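Long-range contact in MSM0271 protein (Mycobacterium smegmatis, PDB 5SUH), which probably forms part of the protein shell of a mycobacterial microcompartment, as a trimeric building block that stacks into a double ring: residues Leu172-Ala185 and Val219-Ile233. Residues are numbered along the deposited sequence; the frame is centred on the assembly and turned at random.
Sequences LVYEMTPALFAAVA and VTVARDHITTVLSAI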
ATOM      1  N   LEU A 172      -0.899 -28.710   3.845  1.00 43.25           N
ATOM      2  CA  LEU A 172      -2.299 -28.878   4.240  1.00 44.26           C
ATOM      3  C   LEU A 172      -3.071 -27.576   4.095  1.00 49.51           C
ATOM      4  O   LEU A 172      -2.641 -26.533   4.613  1.00 48.12           O
ATOM      5  CB  LEU A 172      -2.398 -29.349   5.683  1.00 46.19           C
ATOM      6  CG  LEU A 172      -3.747 -29.181   6.380  1.00 39.40           C
ATOM      7  CD1 LEU A 172      -4.835 -30.074   5.773  1.00 44.81           C
ATOM      8  CD2 LEU A 172      -3.574 -29.447   7.862  1.00 40.68           C
ATOM      9  N   VAL A 173      -4.199 -27.620   3.394  1.00 40.63           N
ATOM     10  CA  VAL A 173      -5.069 -26.443   3.341  1.00 39.33           C
ATOM     11  C   VAL A 173      -6.382 -26.831   4.008  1.00 47.26           C
ATOM     12  O   VAL A 173      -6.856 -27.963   3.844  1.00 44.85           O
ATOM     13  CB  VAL A 173      -5.323 -25.904   1.886  1.00 46.21           C
ATOM     14  CG1 VAL A 173      -4.069 -25.226   1.306  1.00 36.14           C
ATOM     15  CG2 VAL A 173      -5.820 -27.007   0.953  1.00 48.31           C
ATOM     16  N   TYR A 174      -6.948 -25.905   4.782  1.00 47.19           N
ATOM     17  CA  TYR A 174      -8.179 -26.162   5.530  1.00 42.07           C
ATOM     18  C   TYR A 174      -9.060 -24.910   5.544  1.00 50.03           C
ATOM     19  O   TYR A 174      -8.636 -23.819   5.986  1.00 45.75           O
ATOM     20  CB  TYR A 174      -7.855 -26.570   6.963  1.00 44.93           C
ATOM     21  CG  TYR A 174      -8.798 -27.568   7.579  1.00 41.48           C
ATOM     22  CD1 TYR A 174      -8.336 -28.823   7.978  1.00 45.70           C
ATOM     23  CD2 TYR A 174     -10.145 -27.258   7.796  1.00 41.07           C
ATOM     24  CE1 TYR A 174      -9.198 -29.757   8.562  1.00 41.87           C
ATOM     25  CE2 TYR A 174     -11.005 -28.184   8.372  1.00 46.95           C
ATOM     26  CZ  TYR A 174     -10.516 -29.434   8.760  1.00 46.87           C
ATOM     27  OH  TYR A 174     -11.347 -30.376   9.337  1.00 57.53           O
ATOM     28  N   GLU A 175     -10.283 -25.062   5.062  1.00 37.85           N
ATOM     29  CA  GLU A 175     -11.187 -23.938   4.969  1.00 44.66           C
ATOM     30  C   GLU A 175     -12.466 -24.190   5.774  1.00 49.37           C
ATOM     31  O   GLU A 175     -13.072 -25.261   5.667  1.00 54.22           O
ATOM     32  CB  GLU A 175     -11.516 -23.645   3.490  1.00 39.10           C
ATOM     33  CG  GLU A 175     -12.286 -22.328   3.291  1.00 46.36           C
ATOM     34  CD  GLU A 175     -12.476 -21.929   1.829  1.00 57.59           C
ATOM     35  OE1 GLU A 175     -12.280 -22.768   0.918  1.00 61.64           O
ATOM     36  OE2 GLU A 175     -12.813 -20.754   1.592  1.00 60.16           O
ATOM     37  N   MET A 176     -12.908 -23.169   6.507  1.00 47.68           N
ATOM     38  CA  MET A 176     -14.075 -23.257   7.402  1.00 48.85           C
ATOM     39  C   MET A 176     -14.855 -21.946   7.472  1.00 52.78           C
ATOM     40  O   MET A 176     -14.354 -20.886   7.047  1.00 51.69           O
ATOM     41  CB  MET A 176     -13.623 -23.621   8.808  1.00 44.49           C
ATOM     42  CG  MET A 176     -12.700 -22.514   9.361  1.00 48.26           C
ATOM     43  SD  MET A 176     -11.378 -23.159  10.351  1.00 99.49           S
ATOM     44  CE  MET A 176     -10.311 -23.840   9.086  1.00 89.39           C
ATOM     45  N   THR A 177     -16.056 -22.007   8.044  1.00 47.42           N
ATOM     46  CA  THR A 177     -16.804 -20.789   8.314  1.00 43.33           C
ATOM     47  C   THR A 177     -17.705 -20.972   9.562  1.00 52.13           C
ATOM     48  O   THR A 177     -18.240 -22.059   9.790  1.00 43.82           O
ATOM     49  CB  THR A 177     -17.625 -20.318   7.076  1.00 43.65           C
ATOM     50  OG1 THR A 177     -18.123 -19.011   7.338  1.00 55.19           O
ATOM     51  CG2 THR A 177     -18.807 -21.264   6.714  1.00 44.95           C
ATOM     52  N   PRO A 178     -17.838 -19.920  10.408  1.00 53.76           N
ATOM     53  CA  PRO A 178     -17.225 -18.574  10.359  1.00 47.88           C
ATOM     54  C   PRO A 178     -15.690 -18.553  10.397  1.00 50.93           C
ATOM     55  O   PRO A 178     -15.045 -19.411  10.989  1.00 46.86           O
ATOM     56  CB  PRO A 178     -17.776 -17.871  11.617  1.00 45.21           C
ATOM     57  CG  PRO A 178     -18.962 -18.673  12.038  1.00 48.30           C
ATOM     58  CD  PRO A 178     -18.684 -20.097  11.605  1.00 44.11           C
ATOM     59  N   ALA A 179     -15.132 -17.522   9.780  1.00 46.64           N
ATOM     60  CA  ALA A 179     -13.708 -17.393   9.553  1.00 41.70           C
ATOM     61  C   ALA A 179     -12.855 -17.422  10.821  1.00 49.91           C
ATOM     62  O   ALA A 179     -11.712 -17.885  10.778  1.00 51.41           O
ATOM     63  CB  ALA A 179     -13.430 -16.083   8.772  1.00 40.38           C
ATOM     64  N   LEU A 180     -13.382 -16.922  11.937  1.00 43.04           N
ATOM     65  CA  LEU A 180     -12.519 -16.713  13.090  1.00 47.12           C
ATOM     66  C   LEU A 180     -12.117 -18.054  13.731  1.00 54.65           C
ATOM     67  O   LEU A 180     -11.107 -18.122  14.458  1.00 47.82           O
ATOM     68  CB  LEU A 180     -13.180 -15.803  14.122  1.00 47.74           C
ATOM     69  CG  LEU A 180     -12.239 -15.185  15.176  1.00 49.53           C
ATOM     70  CD1 LEU A 180     -11.021 -14.570  14.503  1.00 45.22           C
ATOM     71  CD2 LEU A 180     -12.922 -14.151  16.049  1.00 48.04           C
ATOM     72  N   PHE A 181     -12.824 -19.132  13.380  1.00 40.02           N
ATOM     73  CA  PHE A 181     -12.481 -20.461  13.914  1.00 46.39           C
ATOM     74  C   PHE A 181     -11.126 -20.930  13.403  1.00 49.67           C
ATOM     75  O   PHE A 181     -10.553 -21.892  13.923  1.00 54.84           O
ATOM     76  CB  PHE A 181     -13.529 -21.503  13.549  1.00 43.45           C
ATOM     77  CG  PHE A 181     -14.748 -21.475  14.424  1.00 52.06           C
ATOM     78  CD1 PHE A 181     -14.643 -21.569  15.805  1.00 54.10           C
ATOM     79  CD2 PHE A 181     -16.010 -21.318  13.864  1.00 56.40           C
ATOM     80  CE1 PHE A 181     -15.782 -21.554  16.614  1.00 45.83           C
ATOM     81  CE2 PHE A 181     -17.144 -21.289  14.663  1.00 58.54           C
ATOM     82  CZ  PHE A 181     -17.024 -21.408  16.043  1.00 50.30           C
ATOM     83  N   ALA A 182     -10.615 -20.251  12.382  1.00 44.48           N
ATOM     84  CA  ALA A 182      -9.297 -20.563  11.848  1.00 39.60           C
ATOM     85  C   ALA A 182      -8.234 -20.364  12.931  1.00 52.04           C
ATOM     86  O   ALA A 182      -7.152 -20.983  12.898  1.00 54.07           O
ATOM     87  CB  ALA A 182      -9.006 -19.723  10.632  1.00 36.89           C
ATOM     88  N   ALA A 183      -8.540 -19.470  13.869  1.00 49.01           N
ATOM     89  CA  ALA A 183      -7.644 -19.173  14.982  1.00 47.57           C
ATOM     90  C   ALA A 183      -7.399 -20.404  15.849  1.00 47.13           C
ATOM     91  O   ALA A 183      -6.249 -20.740  16.142  1.00 45.16           O
ATOM     92  CB  ALA A 183      -8.199 -18.042  15.825  1.00 47.31           C
ATOM     93  N   VAL A 184      -8.476 -21.071  16.264  1.00 47.92           N
ATOM     94  CA  VAL A 184      -8.325 -22.205  17.161  1.00 53.65           C
ATOM     95  C   VAL A 184      -7.736 -23.397  16.385  1.00 51.78           C
ATOM     96  O   VAL A 184      -6.940 -24.161  16.947  1.00 46.41           O
ATOM     97  CB  VAL A 184      -9.664 -22.598  17.876  1.00 53.47           C
ATOM     98  CG1 VAL A 184     -10.690 -23.202  16.908  1.00 57.75           C
ATOM     99  CG2 VAL A 184      -9.390 -23.588  18.988  1.00 48.46           C
ATOM    100  N   ALA A 185      -8.089 -23.533  15.101  1.00 47.95           N
ATOM    101  CA  ALA A 185      -7.552 -24.633  14.287  1.00 47.89           C
ATOM    102  C   ALA A 185      -6.026 -24.515  14.150  1.00 49.90           C
ATOM    103  O   ALA A 185      -5.323 -25.513  14.319  1.00 47.33           O
ATOM    104  CB  ALA A 185      -8.219 -24.683  12.904  1.00 38.25           C
ATOM    105  N   VAL A 219       1.531 -33.055   8.762  1.00 38.22           N
ATOM    106  CA  VAL A 219       0.340 -32.370   8.277  1.00 35.10           C
ATOM    107  C   VAL A 219      -0.896 -33.264   8.378  1.00 41.00           C
ATOM    108  O   VAL A 219      -2.006 -32.747   8.505  1.00 49.43           O
ATOM    109  CB  VAL A 219       0.492 -31.855   6.803  1.00 43.33           C
ATOM    110  CG1 VAL A 219       1.594 -30.821   6.708  1.00 39.70           C
ATOM    111  CG2 VAL A 219       0.727 -32.982   5.794  1.00 38.70           C
ATOM    112  N   THR A 220      -0.707 -34.593   8.333  1.00 40.03           N
ATOM    113  CA  THR A 220      -1.805 -35.551   8.505  1.00 36.20           C
ATOM    114  C   THR A 220      -2.257 -35.616   9.969  1.00 43.45           C
ATOM    115  O   THR A 220      -3.454 -35.701  10.256  1.00 42.49           O
ATOM    116  CB  THR A 220      -1.414 -36.951   8.021  1.00 49.27           C
ATOM    117  OG1 THR A 220      -1.166 -36.912   6.618  1.00 54.59           O
ATOM    118  CG2 THR A 220      -2.514 -37.965   8.284  1.00 37.30           C
ATOM    119  N   VAL A 221      -1.303 -35.566  10.894  1.00 44.28           N
ATOM    120  CA  VAL A 221      -1.626 -35.531  12.313  1.00 45.64           C
ATOM    121  C   VAL A 221      -2.395 -34.255  12.673  1.00 49.50           C
ATOM    122  O   VAL A 221      -3.350 -34.294  13.463  1.00 52.96           O
ATOM    123  CB  VAL A 221      -0.354 -35.652  13.157  1.00 44.90           C
ATOM    124  CG1 VAL A 221      -0.610 -35.347  14.653  1.00 41.46           C
ATOM    125  CG2 VAL A 221       0.196 -37.045  13.011  1.00 42.12           C
ATOM    126  N   ALA A 222      -1.994 -33.132  12.081  1.00 45.74           N
ATOM    127  CA  ALA A 222      -2.674 -31.855  12.344  1.00 41.66           C
ATOM    128  C   ALA A 222      -4.087 -31.860  11.776  1.00 46.04           C
ATOM    129  O   ALA A 222      -5.032 -31.501  12.481  1.00 50.86           O
ATOM    130  CB  ALA A 222      -1.893 -30.718  11.802  1.00 43.13           C
ATOM    131  N   ARG A 223      -4.251 -32.320  10.533  1.00 46.13           N
ATOM    132  CA  ARG A 223      -5.588 -32.323   9.940  1.00 53.84           C
ATOM    133  C   ARG A 223      -6.593 -33.171  10.756  1.00 54.01           C
ATOM    134  O   ARG A 223      -7.732 -32.729  11.003  1.00 48.10           O
ATOM    135  CB  ARG A 223      -5.568 -32.846   8.509  1.00 54.71           C
ATOM    136  CG  ARG A 223      -6.989 -32.895   7.912  1.00 53.65           C
ATOM    137  CD  ARG A 223      -7.100 -33.877   6.803  1.00 42.59           C
ATOM    138  NE  ARG A 223      -6.810 -35.209   7.344  1.00 48.58           N
ATOM    139  CZ  ARG A 223      -6.522 -36.281   6.601  1.00 52.52           C
ATOM    140  NH1 ARG A 223      -6.257 -37.434   7.199  1.00 43.95           N
ATOM    141  NH2 ARG A 223      -6.455 -36.198   5.267  1.00 50.91           N
ATOM    142  N   ASP A 224      -6.180 -34.379  11.157  1.00 47.99           N
ATOM    143  CA  ASP A 224      -7.044 -35.271  11.969  1.00 50.09           C
ATOM    144  C   ASP A 224      -7.468 -34.606  13.285  1.00 54.43           C
ATOM    145  O   ASP A 224      -8.625 -34.707  13.713  1.00 50.91           O
ATOM    146  CB  ASP A 224      -6.358 -36.610  12.275  1.00 54.54           C
ATOM    147  CG  ASP A 224      -6.207 -37.497  11.035  1.00 61.79           C
ATOM    148  OD1 ASP A 224      -6.989 -37.295  10.068  1.00 59.93           O
ATOM    149  OD2 ASP A 224      -5.316 -38.404  11.033  1.00 55.07           O
ATOM    150  N   HIS A 225      -6.520 -33.954  13.946  1.00 48.52           N
ATOM    151  CA  HIS A 225      -6.831 -33.292  15.195  1.00 49.15           C
ATOM    152  C   HIS A 225      -7.782 -32.108  14.979  1.00 55.92           C
ATOM    153  O   HIS A 225      -8.760 -31.930  15.721  1.00 50.33           O
ATOM    154  CB  HIS A 225      -5.538 -32.848  15.857  1.00 47.68           C
ATOM    155  CG  HIS A 225      -5.720 -32.137  17.155  1.00 44.93           C
ATOM    156  ND1 HIS A 225      -6.355 -32.709  18.241  1.00 45.75           N
ATOM    157  CD2 HIS A 225      -5.281 -30.926  17.582  1.00 48.39           C
ATOM    158  CE1 HIS A 225      -6.331 -31.869  19.255  1.00 53.75           C
ATOM    159  NE2 HIS A 225      -5.684 -30.771  18.880  1.00 51.13           N
ATOM    160  N   ILE A 226      -7.515 -31.314  13.945  1.00 48.23           N
ATOM    161  CA  ILE A 226      -8.369 -30.166  13.672  1.00 50.24           C
ATOM    162  C   ILE A 226      -9.833 -30.577  13.467  1.00 49.05           C
ATOM    163  O   ILE A 226     -10.750 -29.944  13.996  1.00 46.53           O
ATOM    164  CB  ILE A 226      -7.898 -29.388  12.437  1.00 47.00           C
ATOM    165  CG1 ILE A 226      -6.584 -28.677  12.707  1.00 43.15           C
ATOM    166  CG2 ILE A 226      -8.932 -28.340  12.014  1.00 44.39           C
ATOM    167  CD1 ILE A 226      -6.026 -28.024  11.408  1.00 36.42           C
ATOM    168  N   THR A 227     -10.043 -31.631  12.683  1.00 38.91           N
ATOM    169  CA  THR A 227     -11.382 -32.123  12.415  1.00 39.97           C
ATOM    170  C   THR A 227     -12.078 -32.537  13.717  1.00 52.83           C
ATOM    171  O   THR A 227     -13.283 -32.314  13.887  1.00 61.52           O
ATOM    172  CB  THR A 227     -11.353 -33.308  11.402  1.00 51.07           C
ATOM    173  OG1 THR A 227     -10.696 -32.905  10.176  1.00 51.56           O
ATOM    174  CG2 THR A 227     -12.764 -33.830  11.082  1.00 41.56           C
ATOM    175  N   THR A 228     -11.334 -33.158  14.626  1.00 47.81           N
ATOM    176  CA  THR A 228     -11.917 -33.558  15.898  1.00 55.03           C
ATOM    177  C   THR A 228     -12.284 -32.321  16.740  1.00 56.05           C
ATOM    178  O   THR A 228     -13.406 -32.205  17.247  1.00 55.26           O
ATOM    179  CB  THR A 228     -10.984 -34.507  16.676  1.00 51.76           C
ATOM    180  OG1 THR A 228     -10.927 -35.772  16.004  1.00 59.10           O
ATOM    181  CG2 THR A 228     -11.535 -34.766  18.040  1.00 45.43           C
ATOM    182  N   VAL A 229     -11.340 -31.401  16.866  1.00 48.68           N
ATOM    183  CA  VAL A 229     -11.555 -30.166  17.611  1.00 47.38           C
ATOM    184  C   VAL A 229     -12.765 -29.364  17.147  1.00 51.67           C
ATOM    185  O   VAL A 229     -13.585 -28.928  17.983  1.00 45.57           O
ATOM    186  CB  VAL A 229     -10.326 -29.260  17.530  1.00 44.74           C
ATOM    187  CG1 VAL A 229     -10.629 -27.867  18.062  1.00 43.03           C
ATOM    188  CG2 VAL A 229      -9.193 -29.887  18.258  1.00 43.36           C
ATOM    189  N   LEU A 230     -12.905 -29.197  15.833  1.00 47.37           N
ATOM    190  CA  LEU A 230     -14.018 -28.403  15.315  1.00 59.23           C
ATOM    191  C   LEU A 230     -15.361 -29.122  15.585  1.00 61.02           C
ATOM    192  O   LEU A 230     -16.366 -28.475  15.898  1.00 61.94           O
ATOM    193  CB  LEU A 230     -13.842 -28.106  13.823  1.00 40.79           C
ATOM    194  CG  LEU A 230     -12.656 -27.218  13.409  1.00 50.18           C
ATOM    195  CD1 LEU A 230     -12.615 -26.993  11.931  1.00 44.47           C
ATOM    196  CD2 LEU A 230     -12.631 -25.866  14.117  1.00 39.36           C
ATOM    197  N   SER A 231     -15.379 -30.451  15.490  1.00 56.33           N
ATOM    198  CA  SER A 231     -16.620 -31.200  15.740  1.00 64.50           C
ATOM    199  C   SER A 231     -17.075 -31.117  17.171  1.00 68.67           C
ATOM    200  O   SER A 231     -18.264 -31.106  17.432  1.00 62.78           O
ATOM    201  CB  SER A 231     -16.481 -32.674  15.376  1.00 58.58           C
ATOM    202  OG  SER A 231     -16.416 -32.816  13.979  1.00 72.49           O
ATOM    203  N   ALA A 232     -16.130 -30.992  18.094  1.00 71.19           N
ATOM    204  CA  ALA A 232     -16.462 -31.025  19.511  1.00 62.40           C
ATOM    205  C   ALA A 232     -17.068 -29.703  19.991  1.00 63.70           C
ATOM    206  O   ALA A 232     -17.614 -29.620  21.084  1.00 68.31           O
ATOM    207  CB  ALA A 232     -15.220 -31.365  20.324  1.00 57.20           C
ATOM    208  N   ILE A 233     -17.004 -28.681  19.151  1.00 64.04           N
ATOM    209  CA  ILE A 233     -17.476 -27.359  19.529  1.00 61.84           C
ATOM    210  C   ILE A 233     -19.003 -27.184  19.434  1.00 68.82           C
ATOM    211  O   ILE A 233     -19.620 -27.519  18.418  1.00 69.07           O
ATOM    212  CB  ILE A 233     -16.772 -26.302  18.678  1.00 52.58           C
ATOM    213  CG1 ILE A 233     -15.282 -26.282  19.009  1.00 55.75           C
ATOM    214  CG2 ILE A 233     -17.376 -24.915  18.896  1.00 53.21           C
ATOM    215  CD1 ILE A 233     -14.470 -25.280  18.160  1.00 56.96           C
TER
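Val219 packs against Leu172, CB of Val219 lying 4.0 Å from CB of Leu172. Ahead of it, Arg223 offers only its aliphatic part: its CB touches Leu172 CD1, and its CG, anti to the backbone N (chi1 178°), comes up to the edge of the Tyr174 ring. Beyond a bend at chi3 the Arg223 guanidinium turns away to a salt bridge with Asp224, NH1 to OD1 3.0 Å. Ile226 covers one face of the Tyr174 ring in a CH-pi contact, with CG2 3.9 Å from the ring centroid and 19° off its normal; this methyl also packs on Ala185 CB at 3.8 Å, so it sits between strand and following helix. The near-parallel run of helix 219-232 over strand 172-177 (axes approaching to 9.4 Å, 16° between their directions) belongs to the second of two circularly permuted BMC domains, in which helices 182-192 and 216-232 lie side by side on one face of a four-stranded antiparallel sheet. Thr227 gives the one polar link: its OG1 lies in the ring plane of Tyr174 and hydrogen-bonds to OH at 2.7 Å, restraining the phenol at its rim. Leu230 splits its two methyls: CD1 packs against Tyr174 CE2 and Met176 SD, CD2 lies 4.3 Å from Val184 CG1. Past the helix, Ile233 CD1 lies 4.2 Å from CE1 of Phe181, which also touches Val35 of strand 32-39, in the sheet of the other half of the chain.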